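Long-range contact in ADP/ATP-dependent NAD(P)H-hydrate dehydratase (Bacillus subtilis, PDB 3RPZ), which probably repairs hydrated NAD(P)H by dehydrating it back to the normal cofactor at the expense of ADP or ATP: residues G28-M42 with L95-P109. Numbering follows the deposited sequence. Where two conformers were deposited one is given.
Sequences GTYGTALLLAGSDDM and LEETYRAIAIGPGLP. With NPW (beta-6-hydroxy-1,4,5,6-tetrahydronicotinamide adenine dinucleotide phosphate), chain D.
L34 and L36 run beside I102 and I104 as parallel neighbours in the central sheet of the ribokinase-like fold, a worked example of adjacent strands leading into a ligand site. Backbone bonds run along the pair: R100 N gives to T32 O, L34 N to A101 O, A103 N to L34 O, L36 N to A103 O and G105 N to L36 O, and G38 N to P106 O carries the pairing past the strand ends.

Apolar contacts gather on the face bearing L34 and L36, which helix 112-121 helps to cover. L34 CB sits over the centre of the Y99 ring, a CH-pi contact 3.7 Å from its centroid, while T32 O lies at the ring edge and T32 CG2 packs against Y99 CD1. With CG anti to the backbone N (chi1 -179°), L34 sends CD2 to meet L95 CD1 tip to tip at 3.8 Å. Replacing Y99 by an alanine would probably leave L34 CB without its aromatic cover and open a gap beside T32 CG2. Farther along, L36 CD1 meets I104 CD1 at 3.9 Å.

Polar contacts mark both ends. R100, bent at chi2 and chi3, grips T29 O end-on with NH1 (3.1 Å) and NH2 (3.0 Å), the oxygen lying in the guanidinium plane. At the ligand end, S39 OG donates to G107 O at 2.6 Å, M42 SD approaches NPW O4B, and G107 N donates to the ribose hydroxyl O2B of NPW at 3.0 Å.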
ATOM      1  N   GLY A  28       9.536  -1.512  25.763  1.00 16.46           N
ATOM      2  CA  GLY A  28      10.737  -0.987  26.359  1.00 16.42           C
ATOM      3  C   GLY A  28      11.828  -1.979  26.610  1.00 17.67           C
ATOM      4  O   GLY A  28      13.035  -1.642  26.574  1.00 18.96           O
ATOM      5  N   THR A  29      11.456  -3.231  26.875  1.00 17.07           N
ATOM      6  CA  THR A  29      12.435  -4.312  27.030  1.00 16.79           C
ATOM      7  C   THR A  29      13.364  -4.401  25.837  1.00 18.52           C
ATOM      8  O   THR A  29      14.573  -4.679  25.964  1.00 19.99           O
ATOM      9  CB  THR A  29      11.701  -5.650  27.179  1.00 17.04           C
ATOM     10  OG1 THR A  29      10.706  -5.544  28.230  1.00 18.91           O
ATOM     11  CG2 THR A  29      12.680  -6.787  27.423  1.00 19.82           C
ATOM     12  N   TYR A  30      12.791  -4.195  24.654  1.00 15.70           N
ATOM     13  CA  TYR A  30      13.528  -4.311  23.401  1.00 15.97           C
ATOM     14  C   TYR A  30      14.081  -3.008  22.843  1.00 17.02           C
ATOM     15  O   TYR A  30      14.638  -2.988  21.776  1.00 19.64           O
ATOM     16  CB  TYR A  30      12.734  -5.113  22.370  1.00 16.37           C
ATOM     17  CG  TYR A  30      12.328  -6.426  22.944  1.00 17.95           C
ATOM     18  CD1 TYR A  30      13.228  -7.461  23.051  1.00 20.03           C
ATOM     19  CD2 TYR A  30      11.065  -6.595  23.445  1.00 19.84           C
ATOM     20  CE1 TYR A  30      12.840  -8.649  23.643  1.00 20.12           C
ATOM     21  CE2 TYR A  30      10.682  -7.735  24.006  1.00 24.54           C
ATOM     22  CZ  TYR A  30      11.552  -8.764  24.104  1.00 22.11           C
ATOM     23  OH  TYR A  30      11.084  -9.892  24.711  1.00 29.81           O
ATOM     24  N   GLY A  31      13.903  -1.930  23.586  1.00 15.63           N
ATOM     25  CA  GLY A  31      14.549  -0.655  23.295  1.00 16.66           C
ATOM     26  C   GLY A  31      13.944   0.158  22.174  1.00 15.83           C
ATOM     27  O   GLY A  31      13.126  -0.342  21.395  1.00 16.38           O
ATOM     28  N   THR A  32      14.373   1.414  22.124  1.00 15.54           N
ATOM     29  CA  THR A  32      14.064   2.362  21.063  1.00 14.67           C
ATOM     30  C   THR A  32      15.302   2.567  20.227  1.00 15.46           C
ATOM     31  O   THR A  32      16.347   2.932  20.748  1.00 15.92           O
ATOM     32  CB  THR A  32      13.599   3.686  21.609  1.00 14.75           C
ATOM     33  OG1 THR A  32      12.443   3.460  22.467  1.00 17.31           O
ATOM     34  CG2 THR A  32      13.209   4.625  20.467  1.00 16.08           C
ATOM     35  N   ALA A  33      15.215   2.276  18.942  1.00 13.71           N
ATOM     36  CA  ALA A  33      16.281   2.501  17.973  1.00 14.01           C
ATOM     37  C   ALA A  33      16.075   3.805  17.239  1.00 13.74           C
ATOM     38  O   ALA A  33      14.950   4.256  17.102  1.00 14.01           O
ATOM     39  CB  ALA A  33      16.363   1.351  16.982  1.00 14.27           C
ATOM     40  N   LEU A  34      17.166   4.422  16.807  1.00 13.20           N
ATOM     41  CA  LEU A  34      17.144   5.581  15.936  1.00 12.29           C
ATOM     42  C   LEU A  34      17.722   5.234  14.590  1.00 13.01           C
ATOM     43  O   LEU A  34      18.832   4.707  14.514  1.00 13.53           O
ATOM     44  CB  LEU A  34      17.943   6.712  16.551  1.00 13.22           C
ATOM     45  CG  LEU A  34      17.993   8.011  15.763  1.00 13.10           C
ATOM     46  CD1 LEU A  34      16.631   8.723  15.598  1.00 14.79           C
ATOM     47  CD2 LEU A  34      18.996   8.987  16.399  1.00 15.82           C
ATOM     48  N   LEU A  35      17.001   5.587  13.533  1.00 12.60           N
ATOM     49  CA  LEU A  35      17.432   5.420  12.152  1.00 12.66           C
ATOM     50  C   LEU A  35      17.527   6.799  11.498  1.00 13.13           C
ATOM     51  O   LEU A  35      16.516   7.505  11.387  1.00 13.76           O
ATOM     52  CB  LEU A  35      16.437   4.561  11.353  1.00 12.08           C
ATOM     53  CG  LEU A  35      16.728   4.466   9.857  1.00 11.69           C
ATOM     54  CD1 LEU A  35      18.024   3.775   9.520  1.00 13.37           C
ATOM     55  CD2 LEU A  35      15.577   3.756   9.147  1.00 13.06           C
ATOM     56  N   LEU A  36      18.732   7.148  11.052  1.00 12.75           N
ATOM     57  CA  LEU A  36      19.031   8.415  10.392  1.00 12.88           C
ATOM     58  C   LEU A  36      19.277   8.096   8.930  1.00 13.03           C
ATOM     59  O   LEU A  36      20.303   7.579   8.547  1.00 13.19           O
ATOM     60  CB  LEU A  36      20.206   9.126  11.071  1.00 13.75           C
ATOM     61  CG  LEU A  36      20.000   9.520  12.513  1.00 13.65           C
ATOM     62  CD1 LEU A  36      21.243  10.233  13.038  1.00 16.81           C
ATOM     63  CD2 LEU A  36      18.761  10.456  12.691  1.00 15.42           C
ATOM     64  N   ALA A  37      18.266   8.356   8.093  1.00 12.71           N
ATOM     65  CA  ALA A  37      18.271   7.830   6.717  1.00 12.98           C
ATOM     66  C   ALA A  37      17.277   8.588   5.873  1.00 13.42           C
ATOM     67  O   ALA A  37      16.322   9.163   6.400  1.00 13.88           O
ATOM     68  CB  ALA A  37      17.897   6.324   6.708  1.00 12.72           C
ATOM     69  N   GLY A  38      17.460   8.492   4.546  1.00 14.12           N
ATOM     70  CA  GLY A  38      16.495   9.067   3.601  1.00 13.60           C
ATOM     71  C   GLY A  38      16.707  10.520   3.284  1.00 14.80           C
ATOM     72  O   GLY A  38      16.912  11.316   4.200  1.00 16.34           O
ATOM     73  N   SER A  39      16.669  10.872   2.016  1.00 14.87           N
ATOM     74  CA  SER A  39      16.828  12.249   1.599  1.00 14.81           C
ATOM     75  C   SER A  39      15.903  12.492   0.419  1.00 15.75           C
ATOM     76  O   SER A  39      15.281  11.587  -0.058  1.00 16.31           O
ATOM     77  CB  SER A  39      18.284  12.619   1.319  1.00 16.72           C
ATOM     78  OG  SER A  39      18.791  11.875   0.265  1.00 18.02           O
ATOM     79  N   ASP A  40      15.816  13.726  -0.042  1.00 16.68           N
ATOM     80  CA  ASP A  40      14.788  14.051  -1.002  1.00 17.83           C
ATOM     81  C   ASP A  40      14.800  13.227  -2.267  1.00 15.52           C
ATOM     82  O   ASP A  40      13.749  12.870  -2.722  1.00 16.78           O
ATOM     83  CB  ASP A  40      14.820  15.537  -1.374  1.00 21.60           C
ATOM     84  CG  ASP A  40      14.349  16.448  -0.251  1.00 27.68           C
ATOM     85  OD1 ASP A  40      13.798  16.005   0.772  1.00 31.58           O
ATOM     86  OD2 ASP A  40      14.554  17.646  -0.421  1.00 37.60           O
ATOM     87  N   ASP A  41      15.962  12.940  -2.839  1.00 15.56           N
ATOM     88  CA  ASP A  41      15.995  12.144  -4.070  1.00 16.36           C
ATOM     89  C   ASP A  41      16.286  10.653  -3.859  1.00 15.70           C
ATOM     90  O   ASP A  41      16.299   9.893  -4.790  1.00 15.70           O
ATOM     91  CB  ASP A  41      16.945  12.739  -5.100  1.00 17.60           C
ATOM     92  CG  ASP A  41      16.505  14.104  -5.575  1.00 19.50           C
ATOM     93  OD1 ASP A  41      15.315  14.393  -5.503  1.00 22.36           O
ATOM     94  OD2 ASP A  41      17.371  14.861  -6.014  1.00 22.44           O
ATOM     95  N   MET A  42      16.527  10.289  -2.609  1.00 14.45           N
ATOM     96  CA  MET A  42      16.675   8.884  -2.154  1.00 14.53           C
ATOM     97  C   MET A  42      15.841   8.647  -0.898  1.00 13.35           C
ATOM     98  O   MET A  42      16.372   8.276   0.171  1.00 13.31           O
ATOM     99  CB  MET A  42      18.149   8.464  -1.882  1.00 16.03           C
ATOM    100  CG  MET A  42      19.073   8.794  -3.013  1.00 17.09           C
ATOM    101  SD  MET A  42      20.804   8.377  -2.537  1.00 19.13           S
ATOM    102  CE  MET A  42      21.294   9.844  -1.631  1.00 22.27           C
ATOM    103  N   LEU A  95      22.900  13.890  21.034  1.00 37.18           N
ATOM    104  CA  LEU A  95      21.536  13.448  21.214  1.00 38.03           C
ATOM    105  C   LEU A  95      21.179  13.524  22.689  1.00 39.34           C
ATOM    106  O   LEU A  95      21.911  13.018  23.552  1.00 39.50           O
ATOM    107  CB  LEU A  95      21.388  11.999  20.750  1.00 36.80           C
ATOM    108  CG  LEU A  95      21.763  11.777  19.291  1.00 39.86           C
ATOM    109  CD1 LEU A  95      21.494  10.345  18.905  1.00 38.85           C
ATOM    110  CD2 LEU A  95      21.029  12.694  18.388  1.00 36.08           C
ATOM    111  N   GLU A  96      20.025  14.110  22.966  1.00 40.75           N
ATOM    112  CA  GLU A  96      19.538  14.205  24.343  0.50 41.28           C
ATOM    113  C   GLU A  96      18.697  12.983  24.707  1.00 40.59           C
ATOM    114  O   GLU A  96      18.520  12.670  25.888  1.00 41.36           O
ATOM    115  CB  GLU A  96      18.758  15.508  24.560  0.50 42.19           C
ATOM    116  CG  GLU A  96      19.619  16.772  24.372  0.50 43.97           C
ATOM    117  CD  GLU A  96      20.786  16.894  25.374  0.50 45.58           C
ATOM    118  OE1 GLU A  96      21.789  17.572  25.040  0.50 46.15           O
ATOM    119  OE2 GLU A  96      20.705  16.324  26.485  0.50 45.76           O
ATOM    120  N   GLU A  97      18.229  12.253  23.698  1.00 38.28           N
ATOM    121  CA  GLU A  97      17.429  11.061  23.910  1.00 37.19           C
ATOM    122  C   GLU A  97      18.363   9.853  24.005  1.00 34.00           C
ATOM    123  O   GLU A  97      19.447   9.885  23.436  1.00 34.59           O
ATOM    124  CB  GLU A  97      16.447  10.921  22.752  1.00 37.33           C
ATOM    125  CG  GLU A  97      15.487  12.085  22.653  1.00 42.43           C
ATOM    126  CD  GLU A  97      14.392  11.952  23.681  1.00 49.71           C
ATOM    127  OE1 GLU A  97      13.454  11.143  23.432  1.00 55.75           O
ATOM    128  OE2 GLU A  97      14.484  12.629  24.736  1.00 53.71           O
ATOM    129  N   THR A  98      17.936   8.838  24.753  1.00 32.54           N
ATOM    130  CA  THR A  98      18.690   7.577  24.903  1.00 30.49           C
ATOM    131  C   THR A  98      18.117   6.584  23.906  1.00 26.03           C
ATOM    132  O   THR A  98      16.886   6.343  23.866  1.00 27.20           O
ATOM    133  CB  THR A  98      18.596   6.968  26.323  1.00 31.83           C
ATOM    134  OG1 THR A  98      19.090   7.934  27.250  1.00 37.05           O
ATOM    135  CG2 THR A  98      19.444   5.696  26.487  1.00 33.35           C
ATOM    136  N   TYR A  99      19.010   6.009  23.116  1.00 21.63           N
ATOM    137  CA  TYR A  99      18.625   4.971  22.173  1.00 19.06           C
ATOM    138  C   TYR A  99      19.377   3.673  22.476  1.00 17.62           C
ATOM    139  O   TYR A  99      20.537   3.686  22.964  1.00 18.67           O
ATOM    140  CB  TYR A  99      18.913   5.421  20.726  1.00 17.16           C
ATOM    141  CG  TYR A  99      18.060   6.582  20.341  1.00 16.79           C
ATOM    142  CD1 TYR A  99      16.708   6.420  20.081  1.00 16.28           C
ATOM    143  CD2 TYR A  99      18.573   7.870  20.287  1.00 19.32           C
ATOM    144  CE1 TYR A  99      15.898   7.454  19.746  1.00 17.38           C
ATOM    145  CE2 TYR A  99      17.764   8.910  19.961  1.00 20.36           C
ATOM    146  CZ  TYR A  99      16.418   8.708  19.723  1.00 18.21           C
ATOM    147  OH  TYR A  99      15.577   9.764  19.370  1.00 21.78           O
ATOM    148  N   ARG A 100      18.734   2.556  22.197  1.00 16.12           N
ATOM    149  CA  ARG A 100      19.337   1.233  22.319  1.00 16.53           C
ATOM    150  C   ARG A 100      20.438   0.971  21.272  1.00 15.82           C
ATOM    151  O   ARG A 100      21.383   0.276  21.527  1.00 17.89           O
ATOM    152  CB  ARG A 100      18.251   0.159  22.340  1.00 17.51           C
ATOM    153  CG  ARG A 100      18.747  -1.263  22.384  1.00 21.19           C
ATOM    154  CD  ARG A 100      19.034  -1.805  23.741  1.00 25.74           C
ATOM    155  NE  ARG A 100      18.041  -1.583  24.776  1.00 22.92           N
ATOM    156  CZ  ARG A 100      17.116  -2.451  25.158  1.00 20.30           C
ATOM    157  NH1 ARG A 100      16.324  -2.133  26.148  1.00 22.69           N
ATOM    158  NH2 ARG A 100      16.950  -3.607  24.553  1.00 22.48           N
ATOM    159  N   ALA A 101      20.245   1.529  20.088  1.00 15.29           N
ATOM    160  CA  ALA A 101      21.147   1.372  18.949  1.00 14.26           C
ATOM    161  C   ALA A 101      20.789   2.462  17.950  1.00 13.67           C
ATOM    162  O   ALA A 101      19.615   2.906  17.915  1.00 14.56           O
ATOM    163  CB  ALA A 101      21.020  -0.016  18.302  1.00 15.18           C
ATOM    164  N   ILE A 102      21.719   2.867  17.111  1.00 14.37           N
ATOM    165  CA  ILE A 102      21.528   3.936  16.120  1.00 14.31           C
ATOM    166  C   ILE A 102      22.125   3.472  14.797  1.00 13.92           C
ATOM    167  O   ILE A 102      23.245   2.929  14.800  1.00 14.69           O
ATOM    168  CB  ILE A 102      22.212   5.243  16.560  1.00 15.27           C
ATOM    169  CG1 ILE A 102      21.672   5.677  17.920  1.00 15.54           C
ATOM    170  CG2 ILE A 102      22.072   6.336  15.478  1.00 16.96           C
ATOM    171  CD1 ILE A 102      22.403   6.885  18.533  1.00 18.14           C
ATOM    172  N   ALA A 103      21.450   3.719  13.685  1.00 13.52           N
ATOM    173  CA  ALA A 103      22.023   3.562  12.361  1.00 13.50           C
ATOM    174  C   ALA A 103      21.937   4.862  11.617  1.00 14.20           C
ATOM    175  O   ALA A 103      20.938   5.564  11.699  1.00 13.94           O
ATOM    176  CB  ALA A 103      21.298   2.471  11.570  1.00 14.17           C
ATOM    177  N   ILE A 104      22.977   5.153  10.834  1.00 13.66           N
ATOM    178  CA  ILE A 104      23.025   6.363  10.014  1.00 14.47           C
ATOM    179  C   ILE A 104      23.570   6.031   8.628  1.00 13.77           C
ATOM    180  O   ILE A 104      24.491   5.235   8.501  1.00 14.31           O
ATOM    181  CB  ILE A 104      23.860   7.504  10.674  1.00 16.79           C
ATOM    182  CG1 ILE A 104      23.867   8.774   9.823  1.00 16.36           C
ATOM    183  CG2 ILE A 104      25.191   7.097  11.004  1.00 19.63           C
ATOM    184  CD1 ILE A 104      24.180  10.146  10.539  1.00 22.02           C
ATOM    185  N   GLY A 105      22.960   6.585   7.578  1.00 13.90           N
ATOM    186  CA  GLY A 105      23.570   6.618   6.262  1.00 13.72           C
ATOM    187  C   GLY A 105      22.744   6.267   5.048  1.00 12.74           C
ATOM    188  O   GLY A 105      23.013   6.815   3.991  1.00 13.82           O
ATOM    189  N   PRO A 106      21.848   5.249   5.147  1.00 12.95           N
ATOM    190  CA  PRO A 106      21.127   4.867   3.923  1.00 13.39           C
ATOM    191  C   PRO A 106      20.396   6.018   3.279  1.00 13.11           C
ATOM    192  O   PRO A 106      19.655   6.707   3.954  1.00 14.32           O
ATOM    193  CB  PRO A 106      20.240   3.722   4.376  1.00 13.64           C
ATOM    194  CG  PRO A 106      20.925   3.142   5.588  1.00 13.05           C
ATOM    195  CD  PRO A 106      21.528   4.357   6.270  1.00 13.08           C
ATOM    196  N   GLY A 107      20.626   6.256   1.998  1.00 13.76           N
ATOM    197  CA  GLY A 107      19.994   7.384   1.300  1.00 13.61           C
ATOM    198  C   GLY A 107      20.371   8.760   1.734  1.00 15.22           C
ATOM    199  O   GLY A 107      19.690   9.723   1.428  1.00 16.47           O
ATOM    200  N   LEU A 108      21.484   8.881   2.459  1.00 14.22           N
ATOM    201  CA  LEU A 108      22.002  10.192   2.848  1.00 15.01           C
ATOM    202  C   LEU A 108      23.119  10.577   1.898  1.00 16.34           C
ATOM    203  O   LEU A 108      23.939   9.741   1.549  1.00 16.06           O
ATOM    204  CB  LEU A 108      22.553  10.199   4.311  1.00 14.71           C
ATOM    205  CG  LEU A 108      21.526   9.847   5.382  1.00 14.80           C
ATOM    206  CD1 LEU A 108      22.175  10.163   6.752  1.00 16.34           C
ATOM    207  CD2 LEU A 108      20.246  10.644   5.215  1.00 16.62           C
ATOM    208  N   PRO A 109      23.189  11.847   1.511  1.00 17.69           N
ATOM    209  CA  PRO A 109      24.309  12.300   0.684  1.00 18.58           C
ATOM    210  C   PRO A 109      25.615  12.158   1.454  1.00 17.79           C
ATOM    211  O   PRO A 109      25.654  12.250   2.700  1.00 17.97           O
ATOM    212  CB  PRO A 109      24.029  13.774   0.500  1.00 20.22           C
ATOM    213  CG  PRO A 109      23.256  14.159   1.600  1.00 21.52           C
ATOM    214  CD  PRO A 109      22.340  12.963   1.928  1.00 20.08           C
TER
HETATM  215  P   NPW D 279      30.815  -1.118 -10.589  1.00 27.35           P
HETATM  216  O1  NPW D 279      30.732   0.307 -11.089  1.00 34.10           O
HETATM  217  O2  NPW D 279      29.578  -1.951 -10.683  1.00 27.87           O
HETATM  218  O3  NPW D 279      32.041  -1.894 -11.101  1.00 28.34           O
HETATM  219  PA  NPW D 279      27.717   3.739  -4.979  1.00 19.62           P
HETATM  220  PB  NPW D 279      25.083   2.843  -4.128  1.00 15.67           P
HETATM  221  C1A NPW D 279      30.893  -0.679  -6.706  1.00 19.91           C
HETATM  222  C1B NPW D 279      21.538   4.854  -1.769  1.00 14.60           C
HETATM  223  N1C NPW D 279      20.530   3.954  -2.277  1.00 14.20           N
HETATM  224  N1D NPW D 279      31.839  -5.683  -6.316  1.00 19.48           N
HETATM  225  C2A NPW D 279      30.330  -0.373  -8.093  1.00 22.24           C
HETATM  226  O2A NPW D 279      31.189  -1.005  -9.020  1.00 24.41           O
HETATM  227  C2B NPW D 279      22.519   4.225  -0.774  1.00 13.39           C
HETATM  228  O2B NPW D 279      21.952   4.033   0.498  1.00 13.93           O
HETATM  229  C2C NPW D 279      19.249   4.209  -2.278  1.00 15.64           C
HETATM  230  C2D NPW D 279      32.477  -4.731  -7.012  1.00 18.58           C
HETATM  231  C3A NPW D 279      30.388   1.144  -8.143  1.00 23.53           C
HETATM  232  O3A NPW D 279      31.706   1.642  -8.456  1.00 25.87           O
HETATM  233  C3B NPW D 279      23.606   5.318  -0.812  1.00 14.84           C
HETATM  234  O3B NPW D 279      23.193   6.368   0.073  1.00 15.34           O
HETATM  235  C3C NPW D 279      18.206   3.620  -2.788  1.00 14.09           C
HETATM  236  N3D NPW D 279      32.191  -3.421  -7.089  1.00 19.07           N
HETATM  237  C4B NPW D 279      23.547   5.790  -2.272  1.00 13.35           C
HETATM  238  O4B NPW D 279      22.316   5.289  -2.868  1.00 14.80           O
HETATM  239  C4C NPW D 279      18.500   2.376  -3.618  1.00 13.47           C
HETATM  240  C4D NPW D 279      31.141  -3.115  -6.317  1.00 18.68           C
HETATM  241  O4D NPW D 279      30.430   0.406  -5.898  1.00 19.02           O
HETATM  242  C4E NPW D 279      30.056   1.497  -6.706  1.00 19.85           C
HETATM  243  C5A NPW D 279      30.370  -4.044  -5.565  1.00 17.30           C
HETATM  244  C5B NPW D 279      24.720   5.287  -3.118  1.00 14.40           C
HETATM  245  O5B NPW D 279      24.923   3.887  -2.910  1.00 15.00           O
HETATM  246  C5C NPW D 279      19.939   2.421  -4.100  1.00 13.27           C
HETATM  247  C5E NPW D 279      28.559   1.726  -6.488  1.00 20.60           C
HETATM  248  O5E NPW D 279      28.381   2.314  -5.205  1.00 21.11           O
HETATM  249  C6C NPW D 279      20.926   2.665  -2.924  1.00 14.57           C
HETATM  250  O6C NPW D 279      20.918   1.620  -1.956  1.00 15.24           O
HETATM  251  C6D NPW D 279      30.748  -5.427  -5.560  1.00 18.12           C
HETATM  252  N6D NPW D 279      30.146  -6.404  -4.900  1.00 18.74           N
HETATM  253  N7A NPW D 279      29.299  -3.464  -4.914  1.00 18.49           N
HETATM  254  C7C NPW D 279      16.852   4.024  -2.542  1.00 13.93           C
HETATM  255  N7C NPW D 279      15.870   3.317  -3.081  1.00 14.52           N
HETATM  256  O7C NPW D 279      16.613   5.059  -1.869  1.00 13.38           O
HETATM  257  C8A NPW D 279      29.395  -2.129  -5.283  1.00 16.64           C
HETATM  258  N9A NPW D 279      30.531  -1.968  -6.123  1.00 18.56           N
HETATM  259  OA1 NPW D 279      28.063   4.695  -6.042  1.00 26.53           O
HETATM  260  OA2 NPW D 279      28.127   3.961  -3.610  1.00 23.52           O
HETATM  261  OA3 NPW D 279      26.135   3.494  -5.137  1.00 16.74           O
HETATM  262  OB1 NPW D 279      25.553   1.607  -3.502  1.00 15.07           O
HETATM  263  OB2 NPW D 279      23.831   2.796  -4.946  1.00 17.10           O